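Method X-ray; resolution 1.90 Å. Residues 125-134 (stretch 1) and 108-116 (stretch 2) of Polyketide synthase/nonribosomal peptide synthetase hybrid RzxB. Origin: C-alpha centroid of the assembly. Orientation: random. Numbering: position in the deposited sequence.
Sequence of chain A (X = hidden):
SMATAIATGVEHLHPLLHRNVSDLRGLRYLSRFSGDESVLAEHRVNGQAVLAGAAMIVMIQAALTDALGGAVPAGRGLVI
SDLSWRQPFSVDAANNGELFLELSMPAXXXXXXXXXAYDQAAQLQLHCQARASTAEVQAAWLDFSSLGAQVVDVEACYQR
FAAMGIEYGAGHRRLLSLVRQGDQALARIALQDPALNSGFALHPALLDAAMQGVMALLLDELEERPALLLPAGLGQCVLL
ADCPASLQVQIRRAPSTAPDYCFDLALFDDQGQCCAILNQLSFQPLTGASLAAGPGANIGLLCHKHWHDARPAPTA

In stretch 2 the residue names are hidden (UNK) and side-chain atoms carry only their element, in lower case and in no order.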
# COMPACT_ATOMS: atom_id res chain seq x y z
N GLN A 125 0.78 20.11 5.04
CA GLN A 125 0.38 19.45 3.81
C GLN A 125 -0.23 18.09 4.15
O GLN A 125 0.43 17.26 4.78
CB GLN A 125 1.57 19.26 2.86
CG GLN A 125 2.33 20.54 2.54
CD GLN A 125 1.67 21.34 1.43
OE1 GLN A 125 1.22 22.47 1.65
NE2 GLN A 125 1.62 20.77 0.23
N LEU A 126 -1.47 17.87 3.72
CA LEU A 126 -2.13 16.59 3.94
C LEU A 126 -1.70 15.62 2.85
O LEU A 126 -1.87 15.90 1.65
CB LEU A 126 -3.65 16.77 3.96
CG LEU A 126 -4.48 15.51 4.22
CD1 LEU A 126 -4.26 14.99 5.63
CD2 LEU A 126 -5.96 15.78 3.98
N HIS A 127 -1.13 14.48 3.25
CA HIS A 127 -0.64 13.49 2.30
C HIS A 127 -1.57 12.30 2.15
O HIS A 127 -1.64 11.71 1.07
CB HIS A 127 0.74 12.99 2.73
CG HIS A 127 1.83 13.99 2.54
ND1 HIS A 127 2.39 14.25 1.30
CD2 HIS A 127 2.46 14.81 3.41
CE1 HIS A 127 3.32 15.18 1.43
NE2 HIS A 127 3.39 15.53 2.70
N CYS A 128 -2.30 11.93 3.20
CA CYS A 128 -3.18 10.78 3.16
C CYS A 128 -4.28 10.97 4.19
O CYS A 128 -4.04 11.50 5.28
CB CYS A 128 -2.42 9.47 3.43
SG CYS A 128 -3.44 7.97 3.32
N GLN A 129 -5.48 10.53 3.84
CA GLN A 129 -6.65 10.66 4.69
C GLN A 129 -7.49 9.40 4.53
O GLN A 129 -7.62 8.88 3.43
CB GLN A 129 -7.46 11.91 4.31
CG GLN A 129 -8.79 12.07 5.03
CD GLN A 129 -9.70 13.05 4.32
OE1 GLN A 129 -9.99 14.14 4.83
NE2 GLN A 129 -10.15 12.68 3.12
N ALA A 130 -8.03 8.91 5.64
CA ALA A 130 -8.85 7.71 5.60
C ALA A 130 -9.65 7.61 6.89
O ALA A 130 -9.44 8.37 7.84
CB ALA A 130 -7.99 6.45 5.40
N ARG A 131 -10.57 6.65 6.91
CA ARG A 131 -11.29 6.27 8.10
C ARG A 131 -11.10 4.77 8.32
O ARG A 131 -10.86 4.02 7.37
CB ARG A 131 -12.79 6.61 8.00
CG ARG A 131 -13.61 5.60 7.22
CD ARG A 131 -15.06 6.01 7.08
NE ARG A 131 -15.89 4.84 6.76
CZ ARG A 131 -16.53 4.65 5.61
NH1 ARG A 131 -16.47 5.55 4.64
NH2 ARG A 131 -17.24 3.55 5.43
N ALA A 132 -11.18 4.35 9.58
CA ALA A 132 -10.90 2.96 9.92
C ALA A 132 -11.93 2.45 10.92
O ALA A 132 -12.70 3.22 11.51
CB ALA A 132 -9.48 2.80 10.47
N SER A 133 -11.92 1.14 11.11
CA SER A 133 -12.80 0.46 12.05
C SER A 133 -12.26 -0.95 12.24
O SER A 133 -11.25 -1.34 11.65
CB SER A 133 -14.25 0.44 11.54
OG SER A 133 -14.34 -0.27 10.32
N THR A 134 -12.94 -1.72 13.08
CA THR A 134 -12.67 -3.15 13.24
C THR A 134 -13.96 -3.91 12.94
O THR A 134 -15.05 -3.45 13.27
CB THR A 134 -12.18 -3.48 14.65
OG1 THR A 134 -13.18 -3.10 15.61
CG2 THR A 134 -10.89 -2.73 14.96
N UNK A 108 -17.92 6.04 18.62
CA UNK A 108 -17.42 4.76 19.09
C UNK A 108 -17.09 3.84 17.92
O UNK A 108 -17.94 3.59 17.05
c UNK A 108 -18.45 4.10 20.00
N UNK A 109 -15.86 3.34 17.89
CA UNK A 109 -15.42 2.43 16.85
C UNK A 109 -15.27 3.05 15.48
O UNK A 109 -15.00 2.32 14.52
N UNK A 110 -15.42 4.37 15.35
CA UNK A 110 -15.32 5.06 14.07
C UNK A 110 -14.09 5.97 14.14
O UNK A 110 -14.13 7.05 14.74
c UNK A 110 -16.45 6.78 12.60
o UNK A 110 -15.60 6.52 11.72
c UNK A 110 -16.59 5.85 13.78
o UNK A 110 -17.20 7.78 12.54
N UNK A 111 -13.00 5.54 13.51
CA UNK A 111 -11.72 6.23 13.58
C UNK A 111 -11.45 7.03 12.31
O UNK A 111 -11.81 6.61 11.21
c UNK A 111 -11.24 2.92 14.62
c UNK A 111 -11.54 2.01 15.62
c UNK A 111 -10.87 4.62 16.25
c UNK A 111 -11.16 3.72 17.26
o UNK A 111 -11.79 1.52 17.94
c UNK A 111 -11.50 2.42 16.94
c UNK A 111 -10.59 5.22 13.82
c UNK A 111 -10.90 4.23 14.92
N UNK A 112 -10.81 8.18 12.49
CA UNK A 112 -10.42 9.06 11.39
C UNK A 112 -8.92 9.29 11.45
O UNK A 112 -8.38 9.55 12.53
c UNK A 112 -13.23 9.65 10.25
n UNK A 112 -15.44 11.30 9.49
n UNK A 112 -14.65 9.31 10.37
c UNK A 112 -15.66 10.10 10.02
c UNK A 112 -12.68 10.24 11.54
n UNK A 112 -16.91 9.68 10.18
c UNK A 112 -11.17 10.40 11.47
N UNK A 113 -8.26 9.19 10.30
CA UNK A 113 -6.81 9.32 10.22
C UNK A 113 -6.44 10.39 9.21
O UNK A 113 -7.04 10.48 8.13
c UNK A 113 -7.64 6.04 10.51
c UNK A 113 -6.47 6.92 10.90
c UNK A 113 -4.63 8.16 9.71
c UNK A 113 -6.14 7.98 9.85
N UNK A 114 -5.43 11.18 9.55
CA UNK A 114 -4.79 12.05 8.58
C UNK A 114 -3.28 11.96 8.73
O UNK A 114 -2.76 11.91 9.83
N UNK A 115 -2.60 11.91 7.59
CA UNK A 115 -1.14 11.86 7.53
C UNK A 115 -0.67 13.12 6.82
O UNK A 115 -1.12 13.42 5.71
c UNK A 115 -0.64 10.60 6.81
c UNK A 115 -1.12 9.34 7.54
c UNK A 115 0.89 10.61 6.70
c UNK A 115 -0.80 8.04 6.82
N UNK A 116 0.25 13.85 7.45
CA UNK A 116 0.64 15.16 6.93
C UNK A 116 2.07 15.48 7.31
O UNK A 116 2.68 14.83 8.17
c UNK A 116 -0.42 16.46 11.71
c UNK A 116 0.56 17.09 9.63
o UNK A 116 -0.43 16.55 13.07
c UNK A 116 -0.31 16.24 7.43
c UNK A 116 -1.34 15.68 11.04
c UNK A 116 0.53 17.17 11.00
c UNK A 116 -1.31 15.61 9.66
c UNK A 116 -0.36 16.32 8.93
O HOH W 1 -14.61 -0.65 14.78
O HOH W 2 -14.91 4.40 10.47
O HOH W 3 -13.19 -0.74 17.29

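Position 108 carries a single side-chain carbon and lies out of reach of stretch 1; one carbon beyond CA makes it Ala108. Position 109 has no side-chain atoms, and its phi of 70° is of the kind glycine favours, so it is Gly109. Its carbonyl O accepts a hydrogen bond from water 1 (3.0 Å), which in turn accepts one from Thr134 N (2.6 Å).

At position 110 two carbons follow CA, the second bearing two oxygens. This short carboxylate is Asp110. Its CA-to-CB bond points away from stretch 1, yet water 2 links the two strands by donating to Asp110 OD1 (2.6 Å) and to Ala132 O (2.7 Å).

Position 111 shows one carbon leading to a six-carbon ring that bears an oxygen, with the ring edge near Ser133 CA: Tyr111. Atom CD2 lies 3.9 Å from Ser133 CA, and water 3 sits between Tyr111 OH (2.7 Å) and Thr134 OG1 (2.9 Å).

Three carbons, a nitrogen and a carbon with two further nitrogens form an unbranched chain ending in a guanidinium at position 112, with its third carbon beside the CB of Arg131. This is Arg112, whose CD is 3.8 Å from Arg131 CB. Although poorly ordered, its guanidinium pairs with the carboxylate two residues back, NE to Asp110 OD1 at 3.2 Å and NH2 to Asp110 OD2 at 3.0 Å, the latter a salt bridge.

Position 113 has four carbons, forked at the first with one arm two carbons long, and the tip of that arm packs against Ala132 CB. This is Ile113, with its CD1 3.7 Å from Ala132 CB. Position 114 has no side-chain atoms and is Gly114; its CA approaches Cys128 O at 3.4 Å in a CA-H...O contact.

The same forked four-carbon pattern recurs at position 115, where CB is 4.0 Å from Cys128 CB: Ile115. Position 116 again has a carbon and a six-carbon ring with one oxygen, and its CB lies 2.9 Å from Gln125 O. It is Tyr116, whose hydroxyl is hydrogen-bonded elsewhere in the structure.

The contact is an antiparallel strand pairing built mainly on the backbone. Tyr111 and Ala132 exchange reciprocal hydrogen bonds (Tyr111 N to Ala132 O, 3.1 Å; Ala132 N to Tyr111 O, 2.9 Å), as do Ile113 and Ala130. A beta bulge between Leu126 and Cys128 then lets Ile115 O accept from both His127 N (2.7 Å) and Cys128 N (3.1 Å). Apolar packing reinforces the ladder on the face shared by Tyr111, Ile113 and Ile115 with Cys128, Ala130 and Ala132.

Stretch 2 (108-116) AGDYRIGIY
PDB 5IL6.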